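Local coordinates for putative uncharacterized protein ORP (Desulfovibrio gigas, PDB 2WFB) that probably binds a mixed molybdenum-copper sulphide cluster, here in its cluster-free form, and belongs to the dinitrogenase iron-molybdenum cofactor family, at residues Q5-A11 with G29-A35; V20-F24 with L71-V76. All blocks are in the same frame, centred on the assembly; numbering follows the deposited sequence.

Contact 1. Residues Q5-A11 with G29-A35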
ATOM      1  N   GLN A   5       6.896  -4.521 -10.073  1.00 22.74           N
ATOM      2  CA  GLN A   5       7.969  -4.603  -9.085  1.00 21.28           C
ATOM      3  C   GLN A   5       8.132  -3.363  -8.212  1.00 20.77           C
ATOM      4  O   GLN A   5       9.100  -3.272  -7.472  1.00 20.32           O
ATOM      5  CB  GLN A   5       9.301  -4.927  -9.756  1.00 21.40           C
ATOM      6  CG  GLN A   5       9.396  -6.344 -10.288  1.00 20.59           C
ATOM      7  CD  GLN A   5      10.710  -6.599 -11.025  1.00 20.33           C
ATOM      8  OE1 GLN A   5      11.032  -5.903 -11.990  1.00 18.68           O
ATOM      9  NE2 GLN A   5      11.474  -7.591 -10.563  1.00 18.55           N
ATOM     10  N   ARG A   6       7.202  -2.406  -8.306  1.00 20.23           N
ATOM     11  CA  ARG A   6       7.143  -1.291  -7.331  1.00 19.91           C
ATOM     12  C   ARG A   6       6.053  -1.601  -6.334  1.00 18.35           C
ATOM     13  O   ARG A   6       4.859  -1.579  -6.651  1.00 17.18           O
ATOM     14  CB  ARG A   6       6.861   0.073  -7.972  1.00 20.70           C
ATOM     15  CG  ARG A   6       7.448   0.250  -9.321  1.00 25.68           C
ATOM     16  CD  ARG A   6       8.740   1.027  -9.325  1.00 36.50           C
ATOM     17  NE  ARG A   6       8.638   2.056 -10.366  1.00 41.81           N
ATOM     18  CZ  ARG A   6       8.282   3.311 -10.129  1.00 44.88           C
ATOM     19  NH1 ARG A   6       8.038   3.696  -8.878  1.00 46.86           N
ATOM     20  NH2 ARG A   6       8.179   4.173 -11.131  1.00 45.66           N
ATOM     21  N   ILE A   7       6.498  -1.930  -5.136  1.00 17.65           N
ATOM     22  CA  ILE A   7       5.620  -2.434  -4.090  1.00 16.34           C
ATOM     23  C   ILE A   7       5.397  -1.304  -3.081  1.00 15.53           C
ATOM     24  O   ILE A   7       6.344  -0.840  -2.481  1.00 15.49           O
ATOM     25  CB  ILE A   7       6.246  -3.650  -3.392  1.00 16.17           C
ATOM     26  CG1 ILE A   7       6.611  -4.734  -4.427  1.00 16.77           C
ATOM     27  CG2 ILE A   7       5.287  -4.147  -2.304  1.00 15.52           C
ATOM     28  CD1 ILE A   7       7.525  -5.850  -3.908  1.00 19.79           C
ATOM     29  N   ALA A   8       4.148  -0.849  -2.945  1.00 14.50           N
ATOM     30  CA  ALA A   8       3.795   0.129  -1.931  1.00 14.74           C
ATOM     31  C   ALA A   8       3.300  -0.587  -0.670  1.00 14.04           C
ATOM     32  O   ALA A   8       2.545  -1.537  -0.739  1.00 15.00           O
ATOM     33  CB  ALA A   8       2.731   1.078  -2.441  1.00 13.44           C
ATOM     34  N   VAL A   9       3.751  -0.127   0.481  1.00 13.69           N
ATOM     35  CA  VAL A   9       3.323  -0.721   1.731  1.00 12.99           C
ATOM     36  C   VAL A   9       2.847   0.426   2.614  1.00 13.36           C
ATOM     37  O   VAL A   9       3.592   1.378   2.809  1.00 12.76           O
ATOM     38  CB  VAL A   9       4.467  -1.481   2.437  1.00 13.25           C
ATOM     39  CG1 VAL A   9       3.947  -2.185   3.708  1.00 13.80           C
ATOM     40  CG2 VAL A   9       5.119  -2.514   1.516  1.00  9.62           C
ATOM     41  N   THR A  10       1.616   0.332   3.137  1.00 12.76           N
ATOM     42  CA  THR A  10       1.105   1.335   4.088  1.00 13.60           C
ATOM     43  C   THR A  10       1.982   1.402   5.332  1.00 14.39           C
ATOM     44  O   THR A  10       2.379   0.380   5.882  1.00 13.95           O
ATOM     45  CB  THR A  10      -0.354   1.095   4.479  1.00 13.44           C
ATOM     46  OG1 THR A  10      -0.498  -0.234   5.002  1.00 13.88           O
ATOM     47  CG2 THR A  10      -1.256   1.248   3.261  1.00 15.48           C
ATOM     48  N   ALA A  11       2.308   2.624   5.757  1.00 15.09           N
ATOM     49  CA  ALA A  11       3.344   2.814   6.749  1.00 15.72           C
ATOM     50  C   ALA A  11       2.964   3.911   7.733  1.00 17.11           C
ATOM     51  O   ALA A  11       2.224   4.837   7.401  1.00 16.84           O
ATOM     52  CB  ALA A  11       4.659   3.131   6.078  1.00 14.26           C
ATOM     53  N   GLY A  29       1.530   7.262   5.444  1.00 13.19           N
ATOM     54  CA  GLY A  29       2.229   7.284   4.180  1.00 12.87           C
ATOM     55  C   GLY A  29       2.462   5.870   3.689  1.00 13.14           C
ATOM     56  O   GLY A  29       1.898   4.911   4.228  1.00 12.60           O
ATOM     57  N   PHE A  30       3.310   5.756   2.666  1.00 13.16           N
ATOM     58  CA  PHE A  30       3.609   4.496   1.987  1.00 13.42           C
ATOM     59  C   PHE A  30       5.090   4.433   1.783  1.00 13.87           C
ATOM     60  O   PHE A  30       5.689   5.385   1.286  1.00 14.11           O
ATOM     61  CB  PHE A  30       2.951   4.419   0.600  1.00 13.19           C
ATOM     62  CG  PHE A  30       1.504   4.805   0.596  1.00 14.00           C
ATOM     63  CD1 PHE A  30       0.539   3.929   1.049  1.00 15.92           C
ATOM     64  CD2 PHE A  30       1.113   6.063   0.156  1.00 15.83           C
ATOM     65  CE1 PHE A  30      -0.812   4.296   1.077  1.00 17.98           C
ATOM     66  CE2 PHE A  30      -0.237   6.427   0.179  1.00 19.75           C
ATOM     67  CZ  PHE A  30      -1.190   5.537   0.632  1.00 19.33           C
ATOM     68  N   VAL A  31       5.686   3.322   2.181  1.00 14.16           N
ATOM     69  CA  VAL A  31       7.047   3.026   1.792  1.00 15.38           C
ATOM     70  C   VAL A  31       6.935   2.269   0.471  1.00 16.40           C
ATOM     71  O   VAL A  31       6.314   1.207   0.405  1.00 16.98           O
ATOM     72  CB  VAL A  31       7.781   2.182   2.850  1.00 15.55           C
ATOM     73  CG1 VAL A  31       9.166   1.720   2.321  1.00 16.46           C
ATOM     74  CG2 VAL A  31       7.964   2.965   4.111  1.00 14.98           C
ATOM     75  N   VAL A  32       7.502   2.847  -0.584  1.00 17.33           N
ATOM     76  CA  VAL A  32       7.456   2.267  -1.918  1.00 18.56           C
ATOM     77  C   VAL A  32       8.824   1.654  -2.236  1.00 19.95           C
ATOM     78  O   VAL A  32       9.825   2.359  -2.194  1.00 19.70           O
ATOM     79  CB  VAL A  32       7.141   3.332  -2.979  1.00 18.06           C
ATOM     80  CG1 VAL A  32       7.041   2.666  -4.372  1.00 18.01           C
ATOM     81  CG2 VAL A  32       5.857   4.066  -2.631  1.00 19.02           C
ATOM     82  N   VAL A  33       8.862   0.362  -2.543  1.00 22.04           N
ATOM     83  CA  VAL A  33      10.147  -0.342  -2.740  1.00 25.45           C
ATOM     84  C   VAL A  33      10.214  -1.005  -4.107  1.00 27.65           C
ATOM     85  O   VAL A  33       9.222  -1.553  -4.597  1.00 27.67           O
ATOM     86  CB  VAL A  33      10.431  -1.435  -1.652  1.00 25.52           C
ATOM     87  CG1 VAL A  33      10.667  -0.817  -0.306  1.00 26.95           C
ATOM     88  CG2 VAL A  33       9.287  -2.374  -1.538  1.00 26.66           C
ATOM     89  N   ASP A  34      11.391  -0.944  -4.721  1.00 30.19           N
ATOM     90  CA  ASP A  34      11.634  -1.629  -5.974  1.00 32.80           C
ATOM     91  C   ASP A  34      12.118  -3.032  -5.635  1.00 33.46           C
ATOM     92  O   ASP A  34      13.219  -3.183  -5.088  1.00 33.86           O
ATOM     93  CB  ASP A  34      12.707  -0.883  -6.745  1.00 33.72           C
ATOM     94  CG  ASP A  34      12.854  -1.358  -8.184  1.00 37.02           C
ATOM     95  OD1 ASP A  34      12.397  -2.471  -8.553  1.00 38.32           O
ATOM     96  OD2 ASP A  34      13.458  -0.588  -8.959  1.00 42.21           O
ATOM     97  N   ALA A  35      11.302  -4.043  -5.952  1.00 34.45           N
ATOM     98  CA  ALA A  35      11.584  -5.452  -5.592  1.00 35.99           C
ATOM     99  C   ALA A  35      12.995  -5.913  -6.011  1.00 37.54           C
ATOM    100  O   ALA A  35      13.617  -6.744  -5.350  1.00 38.04           O
ATOM    101  CB  ALA A  35      10.521  -6.369  -6.146  1.00 34.81           C
TER
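Antiparallel pairing of strands 6-11 and 29-34, extended by Q5 and A35, joins Q5-A11 to G29-A35 in the sheet of this alpha/beta protein. Backbone bonds tie I7 to V33, V9 to V31 and A11 to G29 in both directions. The I7 N to V33 O bond (2.8 Å) is almost straight at 177°, whereas G29 N to A11 O is longer, 3.2 Å, and more bent. Past the end of the second strand, A35 N still reaches Q5 O at 2.8 Å. Strand 6-11 also pairs in parallel with strand 68-72, so it lies inside the five-stranded mixed sheet, where it separates the antiparallel part from the parallel part.

I7, V9, A11, V31 and V33 share one face, where helix 100-108 packs on I7, V9 and V33. There V33 has CG1 beside its backbone N (chi1 -68°), which turns CG2 to strand 6-11, 3.5 Å from I7 O and 3.8 Å from I7 CB; I7 CD1 touches A35 CB at 3.8 Å. Further along, A11 CB meets V31 CG2 at the same separation. The opposite face carries A8, V32, T10 and F30. T10 CG2 comes to the edge of the F30 ring, 3.8 Å from CE1, while T10 OG1 turns to D21 O and T73 OG1. At the partly exposed end, R6 NE and D34 OD2 stay 5.7 Å apart, too far for a salt bridge.

Contact 2. Residues V20-F24 with L71-V76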
ATOM      1  N   VAL A  20       3.815  -2.061   9.321  1.00 13.77           N
ATOM      2  CA  VAL A  20       2.805  -1.675   8.363  1.00 14.85           C
ATOM      3  C   VAL A  20       1.609  -1.030   9.100  1.00 15.30           C
ATOM      4  O   VAL A  20       1.194  -1.480  10.201  1.00 14.94           O
ATOM      5  CB  VAL A  20       2.392  -2.811   7.298  1.00 15.43           C
ATOM      6  CG1 VAL A  20       3.353  -3.970   7.236  1.00 13.02           C
ATOM      7  CG2 VAL A  20       0.974  -3.258   7.397  1.00 15.53           C
ATOM      8  N   ASP A  21       1.127   0.065   8.535  1.00 14.77           N
ATOM      9  CA  ASP A  21      -0.066   0.740   9.035  1.00 15.48           C
ATOM     10  C   ASP A  21      -1.248  -0.155   8.668  1.00 15.71           C
ATOM     11  O   ASP A  21      -1.414  -0.456   7.493  1.00 16.19           O
ATOM     12  CB  ASP A  21      -0.198   2.092   8.323  1.00 15.85           C
ATOM     13  CG  ASP A  21      -1.110   3.074   9.058  1.00 18.85           C
ATOM     14  OD1 ASP A  21      -2.201   2.682   9.523  1.00 17.56           O
ATOM     15  OD2 ASP A  21      -0.713   4.252   9.167  1.00 19.71           O
ATOM     16  N   PRO A  22      -2.089  -0.568   9.651  1.00 15.99           N
ATOM     17  CA  PRO A  22      -3.268  -1.375   9.304  1.00 16.40           C
ATOM     18  C   PRO A  22      -4.265  -0.657   8.386  1.00 16.50           C
ATOM     19  O   PRO A  22      -5.119  -1.301   7.801  1.00 16.69           O
ATOM     20  CB  PRO A  22      -3.940  -1.666  10.654  1.00 16.21           C
ATOM     21  CG  PRO A  22      -2.985  -1.269  11.675  1.00 17.32           C
ATOM     22  CD  PRO A  22      -2.031  -0.279  11.091  1.00 16.27           C
ATOM     23  N   ARG A  23      -4.152   0.659   8.256  1.00 15.40           N
ATOM     24  CA  ARG A  23      -5.135   1.406   7.495  1.00 15.22           C
ATOM     25  C   ARG A  23      -4.571   1.792   6.163  1.00 14.55           C
ATOM     26  O   ARG A  23      -3.347   1.895   5.988  1.00 14.15           O
ATOM     27  CB  ARG A  23      -5.552   2.653   8.255  1.00 16.28           C
ATOM     28  CG  ARG A  23      -6.324   2.312   9.471  1.00 18.92           C
ATOM     29  CD  ARG A  23      -6.140   3.383  10.470  1.00 25.32           C
ATOM     30  NE  ARG A  23      -7.161   4.353  10.238  1.00 26.39           N
ATOM     31  CZ  ARG A  23      -7.085   5.636  10.551  1.00 26.41           C
ATOM     32  NH1 ARG A  23      -6.000   6.157  11.111  1.00 29.21           N
ATOM     33  NH2 ARG A  23      -8.115   6.392  10.286  1.00 20.62           N
ATOM     34  N   PHE A  24      -5.462   1.982   5.207  1.00 14.40           N
ATOM     35  CA  PHE A  24      -5.035   2.351   3.866  1.00 13.78           C
ATOM     36  C   PHE A  24      -5.230   3.835   3.540  1.00 14.09           C
ATOM     37  O   PHE A  24      -4.258   4.569   3.419  1.00 14.70           O
ATOM     38  CB  PHE A  24      -5.670   1.476   2.785  1.00 12.34           C
ATOM     39  CG  PHE A  24      -5.427   2.010   1.400  1.00 13.70           C
ATOM     40  CD1 PHE A  24      -4.124   2.063   0.881  1.00 11.30           C
ATOM     41  CD2 PHE A  24      -6.471   2.535   0.647  1.00 12.81           C
ATOM     42  CE1 PHE A  24      -3.890   2.587  -0.380  1.00 13.09           C
ATOM     43  CE2 PHE A  24      -6.229   3.066  -0.608  1.00 14.54           C
ATOM     44  CZ  PHE A  24      -4.911   3.077  -1.121  1.00 13.83           C
ATOM     45  N   LEU A  71       0.042  -3.118  -3.654  1.00 13.01           N
ATOM     46  CA  LEU A  71      -0.126  -2.426  -2.384  1.00 14.07           C
ATOM     47  C   LEU A  71      -0.298  -3.466  -1.276  1.00 13.51           C
ATOM     48  O   LEU A  71      -1.179  -4.331  -1.351  1.00 14.44           O
ATOM     49  CB  LEU A  71      -1.349  -1.512  -2.424  1.00 14.13           C
ATOM     50  CG  LEU A  71      -1.705  -1.010  -1.017  1.00 16.60           C
ATOM     51  CD1 LEU A  71      -0.846   0.196  -0.649  1.00 14.52           C
ATOM     52  CD2 LEU A  71      -3.175  -0.783  -0.858  1.00 18.66           C
ATOM     53  N   LEU A  72       0.531  -3.361  -0.257  1.00 12.49           N
ATOM     54  CA  LEU A  72       0.445  -4.232   0.899  1.00 13.34           C
ATOM     55  C   LEU A  72      -0.055  -3.435   2.114  1.00 13.70           C
ATOM     56  O   LEU A  72       0.476  -2.371   2.414  1.00 14.33           O
ATOM     57  CB  LEU A  72       1.808  -4.809   1.189  1.00 12.97           C
ATOM     58  CG  LEU A  72       2.327  -6.098   0.478  1.00 16.41           C
ATOM     59  CD1 LEU A  72       1.496  -6.721  -0.647  1.00 14.68           C
ATOM     60  CD2 LEU A  72       3.823  -6.015   0.186  1.00 16.06           C
ATOM     61  N   THR A  73      -1.060  -3.963   2.815  1.00 14.11           N
ATOM     62  CA  THR A  73      -1.747  -3.224   3.877  1.00 14.81           C
ATOM     63  C   THR A  73      -2.476  -4.157   4.861  1.00 15.11           C
ATOM     64  O   THR A  73      -2.333  -5.391   4.794  1.00 13.24           O
ATOM     65  CB  THR A  73      -2.746  -2.123   3.287  1.00 16.01           C
ATOM     66  OG1 THR A  73      -3.210  -1.276   4.361  1.00 18.30           O
ATOM     67  CG2 THR A  73      -3.973  -2.737   2.542  1.00 15.06           C
ATOM     68  N   GLY A  74      -3.226  -3.551   5.792  1.00 15.35           N
ATOM     69  CA  GLY A  74      -4.116  -4.296   6.664  1.00 15.37           C
ATOM     70  C   GLY A  74      -5.510  -4.374   6.066  1.00 15.88           C
ATOM     71  O   GLY A  74      -5.911  -5.419   5.554  1.00 15.86           O
ATOM     72  N   TYR A  75      -6.233  -3.254   6.118  1.00 15.55           N
ATOM     73  CA  TYR A  75      -7.643  -3.180   5.722  1.00 16.42           C
ATOM     74  C   TYR A  75      -7.839  -2.139   4.629  1.00 16.27           C
ATOM     75  O   TYR A  75      -7.201  -1.072   4.649  1.00 16.40           O
ATOM     76  CB  TYR A  75      -8.523  -2.789   6.942  1.00 16.28           C
ATOM     77  CG  TYR A  75      -8.414  -3.766   8.079  1.00 18.38           C
ATOM     78  CD1 TYR A  75      -9.212  -4.909   8.104  1.00 21.82           C
ATOM     79  CD2 TYR A  75      -7.488  -3.585   9.093  1.00 21.08           C
ATOM     80  CE1 TYR A  75      -9.115  -5.834   9.119  1.00 23.88           C
ATOM     81  CE2 TYR A  75      -7.371  -4.515  10.134  1.00 23.85           C
ATOM     82  CZ  TYR A  75      -8.202  -5.634  10.133  1.00 26.41           C
ATOM     83  OH  TYR A  75      -8.126  -6.581  11.137  1.00 29.38           O
ATOM     84  N   VAL A  76      -8.753  -2.436   3.716  1.00 16.41           N
ATOM     85  CA  VAL A  76      -9.155  -1.511   2.657  1.00 17.29           C
ATOM     86  C   VAL A  76     -10.657  -1.670   2.385  1.00 17.68           C
ATOM     87  O   VAL A  76     -11.154  -2.789   2.258  1.00 18.93           O
ATOM     88  CB  VAL A  76      -8.253  -1.666   1.355  1.00 17.46           C
ATOM     89  CG1 VAL A  76      -8.029  -3.071   0.999  1.00 17.32           C
ATOM     90  CG2 VAL A  76      -8.812  -0.900   0.136  1.00 18.09           C
TER
HETATM   91  O   HOH W   1      -8.264   1.104   5.804  1.00 14.68           O
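F24 and L71 cross at a slant: L71 CD2 lies 3.5 Å from both CD1 and CE1 of the F24 ring, and L71 CD1 sits a little farther from the same two carbons. F24 extends away from its own backbone N (chi1 170°), which carries the ring past T73 toward the strand. V76 CG2 comes to the other ortho carbon, F24 CD2 (4.2 Å), from the same side of the ring plane as L71, with the side chains of V76 and F24 running alongside and pointing the same way. A59 and L63 of helix 55-66 and A80 and L84 of helix 78-86 also touch F24, so the ring is buried between two helices and the end of the sheet.

The contact lies where strand 68-72 gives way to the first loop of the beta-alpha-beta crossover formed by 68-72, 78-86 and 90-92, and the loop 20-24 packs against it. At its outer end Y75 N donates to P22 O (2.8 Å, 153° at the hydrogen). The same oxygen lies at the edge of the Y75 ring, near its plane, 3.5 Å from CD2, while P22 CB is 4.3 Å from that carbon. A water links the loops again, accepting from F24 N and donating to Y75 O at 2.7 Å. D21 shapes the loop from within: its OD1 accepts from R23 N in an Asx turn, and its OD2 takes A28 N. T73 OG1, close to D21 O and R23 O, has T10 OG1 as its hydrogen-bonding partner.

Both contacts are largely buried, and meet at strand 6-11, the neighbour of 68-72 in the sheet. Contact 1 is regular strand pairing, its backbone bonds repeating along two strands, with mostly aliphatic groups on the I7-V33 face and F30, T10, R6 and D34 joining A8 and V32 on the other. Contact 2 joins irregular chain at the end of a strand, so one direct backbone bond and a bridging water do the polar work, while an aromatic ring supplies the main apolar packing. Contact 1 reaches the surface at its Q5-R6 and D34-A35 end, contact 2 at P22, R23 and Y75. Between them A8 O probably accepts from L72 N, and I7 CG2 packs on L72 CD2.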